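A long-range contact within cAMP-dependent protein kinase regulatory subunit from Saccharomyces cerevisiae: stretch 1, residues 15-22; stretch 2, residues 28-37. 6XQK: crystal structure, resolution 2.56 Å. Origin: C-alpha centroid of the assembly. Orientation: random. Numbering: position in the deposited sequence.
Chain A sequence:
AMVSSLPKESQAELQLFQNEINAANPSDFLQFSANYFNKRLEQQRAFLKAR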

ATOM      1  N   GLN A  15      -2.762   9.326 -16.880  1.00 22.48           N
ATOM      2  CA  GLN A  15      -4.051   9.721 -17.452  1.00 22.05           C
ATOM      3  C   GLN A  15      -5.188   8.858 -16.877  1.00 21.84           C
ATOM      4  O   GLN A  15      -6.269   9.362 -16.599  1.00 21.71           O
ATOM      5  CB  GLN A  15      -4.011   9.664 -18.985  1.00 23.45           C
ATOM      6  CG  GLN A  15      -5.108  10.464 -19.686  1.00 28.63           C
ATOM      7  CD  GLN A  15      -5.176  11.954 -19.314  1.00 35.48           C
ATOM      8  OE1 GLN A  15      -4.258  12.744 -19.597  1.00 38.78           O
ATOM      9  NE2 GLN A  15      -6.281  12.385 -18.690  1.00 33.95           N
ATOM     10  N   LEU A  16      -4.935   7.568 -16.666  1.00 21.63           N
ATOM     11  CA  LEU A  16      -5.923   6.666 -16.077  1.00 20.86           C
ATOM     12  C   LEU A  16      -6.225   7.076 -14.622  1.00 21.63           C
ATOM     13  O   LEU A  16      -7.382   7.039 -14.172  1.00 21.63           O
ATOM     14  CB  LEU A  16      -5.385   5.230 -16.092  1.00 20.21           C
ATOM     15  CG  LEU A  16      -5.545   4.396 -17.356  1.00 20.98           C
ATOM     16  CD1 LEU A  16      -5.142   2.962 -17.075  1.00 21.41           C
ATOM     17  CD2 LEU A  16      -6.975   4.423 -17.865  1.00 21.55           C
ATOM     18  N   PHE A  17      -5.172   7.448 -13.883  1.00 22.61           N
ATOM     19  CA  PHE A  17      -5.294   7.889 -12.495  1.00 24.32           C
ATOM     20  C   PHE A  17      -6.047   9.214 -12.413  1.00 26.09           C
ATOM     21  O   PHE A  17      -7.008   9.312 -11.665  1.00 26.82           O
ATOM     22  CB  PHE A  17      -3.921   7.993 -11.844  1.00 24.32           C
ATOM     23  CG  PHE A  17      -3.931   8.639 -10.487  1.00 25.29           C
ATOM     24  CD1 PHE A  17      -4.609   8.060  -9.431  1.00 26.38           C
ATOM     25  CD2 PHE A  17      -3.202   9.793 -10.247  1.00 26.35           C
ATOM     26  CE1 PHE A  17      -4.584   8.635  -8.166  1.00 27.18           C
ATOM     27  CE2 PHE A  17      -3.179  10.366  -8.989  1.00 27.27           C
ATOM     28  CZ  PHE A  17      -3.882   9.789  -7.957  1.00 27.01           C
ATOM     29  N   GLN A  18      -5.669  10.206 -13.226  1.00 26.82           N
ATOM     30  CA  GLN A  18      -6.343  11.500 -13.253  1.00 27.47           C
ATOM     31  C   GLN A  18      -7.827  11.351 -13.609  1.00 26.06           C
ATOM     32  O   GLN A  18      -8.656  12.082 -13.066  1.00 24.95           O
ATOM     33  CB  GLN A  18      -5.657  12.444 -14.242  1.00 30.59           C
ATOM     34  CG  GLN A  18      -4.353  12.996 -13.728  1.00 36.39           C
ATOM     35  CD  GLN A  18      -3.603  13.777 -14.789  1.00 45.09           C
ATOM     36  OE1 GLN A  18      -2.374  13.819 -14.790  1.00 47.79           O
ATOM     37  NE2 GLN A  18      -4.303  14.437 -15.713  1.00 47.61           N
ATOM     38  N   ASN A  19      -8.156  10.395 -14.498  1.00 25.49           N
ATOM     39  CA  ASN A  19      -9.531  10.120 -14.891  1.00 25.20           C
ATOM     40  C   ASN A  19     -10.321   9.555 -13.709  1.00 26.12           C
ATOM     41  O   ASN A  19     -11.484   9.912 -13.519  1.00 26.39           O
ATOM     42  CB  ASN A  19      -9.562   9.149 -16.061  1.00 25.07           C
ATOM     43  CG  ASN A  19      -9.173   9.762 -17.379  1.00 26.40           C
ATOM     44  OD1 ASN A  19      -8.946  10.984 -17.485  1.00 25.99           O
ATOM     45  ND2 ASN A  19      -9.079   8.915 -18.416  1.00 26.32           N
ATOM     46  N   GLU A  20      -9.689   8.679 -12.915  1.00 26.33           N
ATOM     47  CA  GLU A  20     -10.296   8.080 -11.734  1.00 27.43           C
ATOM     48  C   GLU A  20     -10.572   9.113 -10.640  1.00 27.72           C
ATOM     49  O   GLU A  20     -11.623   9.075 -10.009  1.00 27.33           O
ATOM     50  CB  GLU A  20      -9.394   6.956 -11.186  1.00 30.38           C
ATOM     51  CG  GLU A  20      -9.588   5.640 -11.906  1.00 37.49           C
ATOM     52  CD  GLU A  20     -11.002   5.114 -11.783  1.00 47.42           C
ATOM     53  OE1 GLU A  20     -11.528   5.084 -10.646  1.00 50.20           O
ATOM     54  OE2 GLU A  20     -11.596   4.771 -12.831  1.00 50.84           O
ATOM     55  N   ILE A  21      -9.631  10.038 -10.434  1.00 28.13           N
ATOM     56  CA  ILE A  21      -9.759  11.118  -9.456  1.00 28.98           C
ATOM     57  C   ILE A  21     -10.906  12.030  -9.852  1.00 30.39           C
ATOM     58  O   ILE A  21     -11.703  12.408  -8.998  1.00 30.90           O
ATOM     59  CB  ILE A  21      -8.439  11.932  -9.363  1.00 28.77           C
ATOM     60  CG1 ILE A  21      -7.294  11.094  -8.802  1.00 27.98           C
ATOM     61  CG2 ILE A  21      -8.618  13.240  -8.580  1.00 29.23           C
ATOM     62  CD1 ILE A  21      -7.559  10.555  -7.456  1.00 28.42           C
ATOM     63  N   ASN A  22     -10.994  12.395 -11.141  1.00 31.04           N
ATOM     64  CA  ASN A  22     -12.071  13.270 -11.623  1.00 32.04           C
ATOM     65  C   ASN A  22     -13.428  12.593 -11.615  1.00 32.47           C
ATOM     66  O   ASN A  22     -14.430  13.269 -11.391  1.00 33.24           O
ATOM     67  CB  ASN A  22     -11.765  13.828 -13.002  1.00 33.76           C
ATOM     68  CG  ASN A  22     -10.555  14.736 -13.007  1.00 38.83           C
ATOM     69  OD1 ASN A  22     -10.248  15.439 -12.033  1.00 39.48           O
ATOM     70  ND2 ASN A  22      -9.816  14.714 -14.107  1.00 41.43           N
ATOM     71  N   ASP A  28     -11.195  11.580   0.614  1.00 27.79           N
ATOM     72  CA  ASP A  28      -9.872  11.300   1.119  1.00 26.94           C
ATOM     73  C   ASP A  28      -8.987  10.985  -0.101  1.00 26.65           C
ATOM     74  O   ASP A  28      -8.882   9.836  -0.514  1.00 26.36           O
ATOM     75  CB  ASP A  28      -9.928  10.133   2.098  1.00 27.43           C
ATOM     76  CG  ASP A  28      -8.674   9.968   2.922  1.00 30.37           C
ATOM     77  OD1 ASP A  28      -7.586  10.344   2.434  1.00 29.59           O
ATOM     78  OD2 ASP A  28      -8.775   9.444   4.053  1.00 32.47           O
ATOM     79  N   PHE A  29      -8.390  12.023  -0.696  1.00 26.51           N
ATOM     80  CA  PHE A  29      -7.529  11.888  -1.870  1.00 26.52           C
ATOM     81  C   PHE A  29      -6.388  10.902  -1.655  1.00 25.16           C
ATOM     82  O   PHE A  29      -6.202  10.039  -2.496  1.00 26.30           O
ATOM     83  CB  PHE A  29      -6.991  13.278  -2.317  1.00 27.06           C
ATOM     84  CG  PHE A  29      -6.149  13.244  -3.575  1.00 27.89           C
ATOM     85  CD1 PHE A  29      -4.788  12.992  -3.514  1.00 28.83           C
ATOM     86  CD2 PHE A  29      -6.722  13.444  -4.817  1.00 28.33           C
ATOM     87  CE1 PHE A  29      -4.021  12.916  -4.669  1.00 29.39           C
ATOM     88  CE2 PHE A  29      -5.947  13.389  -5.971  1.00 29.07           C
ATOM     89  CZ  PHE A  29      -4.600  13.122  -5.892  1.00 28.95           C
ATOM     90  N   LEU A  30      -5.621  11.027  -0.558  1.00 23.36           N
ATOM     91  CA  LEU A  30      -4.494  10.137  -0.301  1.00 22.62           C
ATOM     92  C   LEU A  30      -4.897   8.683  -0.147  1.00 22.52           C
ATOM     93  O   LEU A  30      -4.219   7.820  -0.695  1.00 23.31           O
ATOM     94  CB  LEU A  30      -3.648  10.578   0.891  1.00 22.30           C
ATOM     95  CG  LEU A  30      -2.836  11.856   0.746  1.00 23.31           C
ATOM     96  CD1 LEU A  30      -2.081  12.146   2.041  1.00 22.95           C
ATOM     97  CD2 LEU A  30      -1.888  11.780  -0.455  1.00 24.10           C
ATOM     98  N   GLN A  31      -5.981   8.399   0.582  1.00 21.54           N
ATOM     99  CA  GLN A  31      -6.441   7.014   0.765  1.00 21.29           C
ATOM    100  C   GLN A  31      -6.947   6.410  -0.538  1.00 21.58           C
ATOM    101  O   GLN A  31      -6.631   5.270  -0.849  1.00 22.01           O
ATOM    102  CB  GLN A  31      -7.523   6.918   1.844  1.00 21.96           C
ATOM    103  CG  GLN A  31      -7.854   5.497   2.261  1.00 22.79           C
ATOM    104  CD  GLN A  31      -6.680   4.821   2.896  1.00 26.25           C
ATOM    105  OE1 GLN A  31      -6.264   5.159   4.010  1.00 28.03           O
ATOM    106  NE2 GLN A  31      -6.100   3.850   2.195  1.00 25.99           N
ATOM    107  N   PHE A  32      -7.685   7.179  -1.322  1.00 22.09           N
ATOM    108  CA  PHE A  32      -8.178   6.725  -2.616  1.00 22.88           C
ATOM    109  C   PHE A  32      -7.007   6.430  -3.558  1.00 22.62           C
ATOM    110  O   PHE A  32      -7.027   5.412  -4.265  1.00 23.22           O
ATOM    111  CB  PHE A  32      -9.074   7.804  -3.252  1.00 23.39           C
ATOM    112  CG  PHE A  32      -9.608   7.450  -4.623  1.00 24.59           C
ATOM    113  CD1 PHE A  32      -8.890   7.751  -5.763  1.00 25.85           C
ATOM    114  CD2 PHE A  32     -10.840   6.843  -4.767  1.00 25.70           C
ATOM    115  CE1 PHE A  32      -9.370   7.411  -7.018  1.00 27.16           C
ATOM    116  CE2 PHE A  32     -11.323   6.513  -6.025  1.00 26.85           C
ATOM    117  CZ  PHE A  32     -10.592   6.811  -7.144  1.00 26.95           C
ATOM    118  N   SER A  33      -6.014   7.340  -3.592  1.00 21.00           N
ATOM    119  CA  SER A  33      -4.864   7.208  -4.470  1.00 20.28           C
ATOM    120  C   SER A  33      -3.976   6.032  -4.083  1.00 18.14           C
ATOM    121  O   SER A  33      -3.552   5.300  -4.959  1.00 18.79           O
ATOM    122  CB  SER A  33      -4.058   8.498  -4.494  1.00 22.52           C
ATOM    123  OG  SER A  33      -4.905   9.571  -4.859  1.00 26.00           O
ATOM    124  N   ALA A  34      -3.733   5.816  -2.791  1.00 15.83           N
ATOM    125  CA  ALA A  34      -2.954   4.670  -2.333  1.00 14.58           C
ATOM    126  C   ALA A  34      -3.705   3.372  -2.695  1.00 14.87           C
ATOM    127  O   ALA A  34      -3.101   2.468  -3.261  1.00 14.24           O
ATOM    128  CB  ALA A  34      -2.719   4.741  -0.828  1.00 13.24           C
ATOM    129  N   ASN A  35      -5.030   3.321  -2.445  1.00 15.03           N
ATOM    130  CA  ASN A  35      -5.817   2.148  -2.794  1.00 16.58           C
ATOM    131  C   ASN A  35      -5.784   1.858  -4.294  1.00 17.31           C
ATOM    132  O   ASN A  35      -5.688   0.693  -4.693  1.00 17.76           O
ATOM    133  CB  ASN A  35      -7.254   2.293  -2.316  1.00 17.60           C
ATOM    134  CG  ASN A  35      -7.429   2.223  -0.818  1.00 19.96           C
ATOM    135  OD1 ASN A  35      -6.482   2.014  -0.050  1.00 21.82           O
ATOM    136  ND2 ASN A  35      -8.642   2.421  -0.364  1.00 19.51           N
ATOM    137  N   TYR A  36      -5.849   2.920  -5.117  1.00 17.23           N
ATOM    138  CA  TYR A  36      -5.813   2.796  -6.571  1.00 17.88           C
ATOM    139  C   TYR A  36      -4.474   2.170  -7.081  1.00 18.11           C
ATOM    140  O   TYR A  36      -4.479   1.215  -7.880  1.00 18.50           O
ATOM    141  CB  TYR A  36      -6.065   4.176  -7.229  1.00 18.07           C
ATOM    142  CG  TYR A  36      -5.918   4.145  -8.743  1.00 18.69           C
ATOM    143  CD1 TYR A  36      -6.975   3.758  -9.559  1.00 19.18           C
ATOM    144  CD2 TYR A  36      -4.701   4.430  -9.351  1.00 19.14           C
ATOM    145  CE1 TYR A  36      -6.820   3.629 -10.936  1.00 19.74           C
ATOM    146  CE2 TYR A  36      -4.545   4.345 -10.732  1.00 20.06           C
ATOM    147  CZ  TYR A  36      -5.609   3.950 -11.524  1.00 20.90           C
ATOM    148  OH  TYR A  36      -5.444   3.850 -12.884  1.00 21.87           O
ATOM    149  N   PHE A  37      -3.345   2.722  -6.631  1.00 16.84           N
ATOM    150  CA  PHE A  37      -2.028   2.261  -7.055  1.00 16.22           C
ATOM    151  C   PHE A  37      -1.671   0.892  -6.514  1.00 16.77           C
ATOM    152  O   PHE A  37      -1.065   0.083  -7.235  1.00 17.12           O
ATOM    153  CB  PHE A  37      -0.963   3.308  -6.746  1.00 15.11           C
ATOM    154  CG  PHE A  37      -1.043   4.425  -7.764  1.00 14.95           C
ATOM    155  CD1 PHE A  37      -0.817   4.177  -9.115  1.00 15.40           C
ATOM    156  CD2 PHE A  37      -1.402   5.697  -7.388  1.00 15.08           C
ATOM    157  CE1 PHE A  37      -0.903   5.196 -10.053  1.00 15.86           C
ATOM    158  CE2 PHE A  37      -1.493   6.716  -8.335  1.00 16.07           C
ATOM    159  CZ  PHE A  37      -1.256   6.453  -9.660  1.00 15.79           C
TER

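Two helical segments of one chain meet here, residues 15-22 and 29-37, with Asp28 as the N-cap of the second. Their N-to-C directions differ by 137°, so the helices run roughly antiparallel but splayed, and their axes come no closer than 11.2 Å. The register agrees: the CA atoms of Phe17 and Tyr36 lie 7.8 Å apart, those of Ile21 and Phe29 7.9 Å, so advancing one turn along the first helix means moving back along the second. At this axis separation the backbones stay apart and large side chains fill the space between them. The contact buries 450 Å², both sides summed, and no hydrogen bond crosses it; shape and apolar contact dominate.

The principal bump is Phe17, a knob in the hollow formed by Phe29, Ser33, Tyr36 and Phe37. It has 99 Å² covered by the second stretch, more than any other residue here. Its chi1 of 171° (t) carries the ring into this pocket although its CA-to-CB bond points sideways. Phe37 covers one face of the ring, with Phe17 CG 3.6 Å from Phe37 CZ; the ring centroids are 4.7 Å apart and the planes inclined at 46°, an oblique pairing. Tyr36 is oblique as well, at 40° and 5.6 Å between centroids, with Phe17 CD1 3.6 Å from Tyr36 CD2. At the tip, Phe17 CZ lies 4.0 Å from Phe29 CZ and 3.3 Å from Ser33 OG, the latter near the plane of the Phe17 ring. Ser33 lines the end of the hollow beside that tip, and its hydroxyl is not left unpaired: Ser33 OG donates to Phe29 O at 2.7 Å, within its own helix.

One turn on, Ile21 makes a smaller bump. Its CA-to-CB bond is also sideways, but with both chi angles in m the side chain's end comes nearer the second helix. Ile21 CD1 reaches Phe32 CD1 at 3.5 Å and Phe29 CE2 at 3.6 Å, touching two aromatic rings with a single methyl.

Phe32 and Tyr36 point toward the first helix, and Glu20 points toward the second. Glu20 CG packs 3.6 Å from Tyr36 CE1, so the aliphatic part of this acidic side chain supplies apolar contact, while Glu20 O approaches Phe32 CZ at 3.8 Å. The far end of the tyrosine reaches Leu16, with Tyr36 OH 3.5 Å from Leu16 CB.

No hydrogen bond joins the two stretches; within the second, Asp28 OD1 caps the helix by accepting from Gln31 N at 3.1 Å.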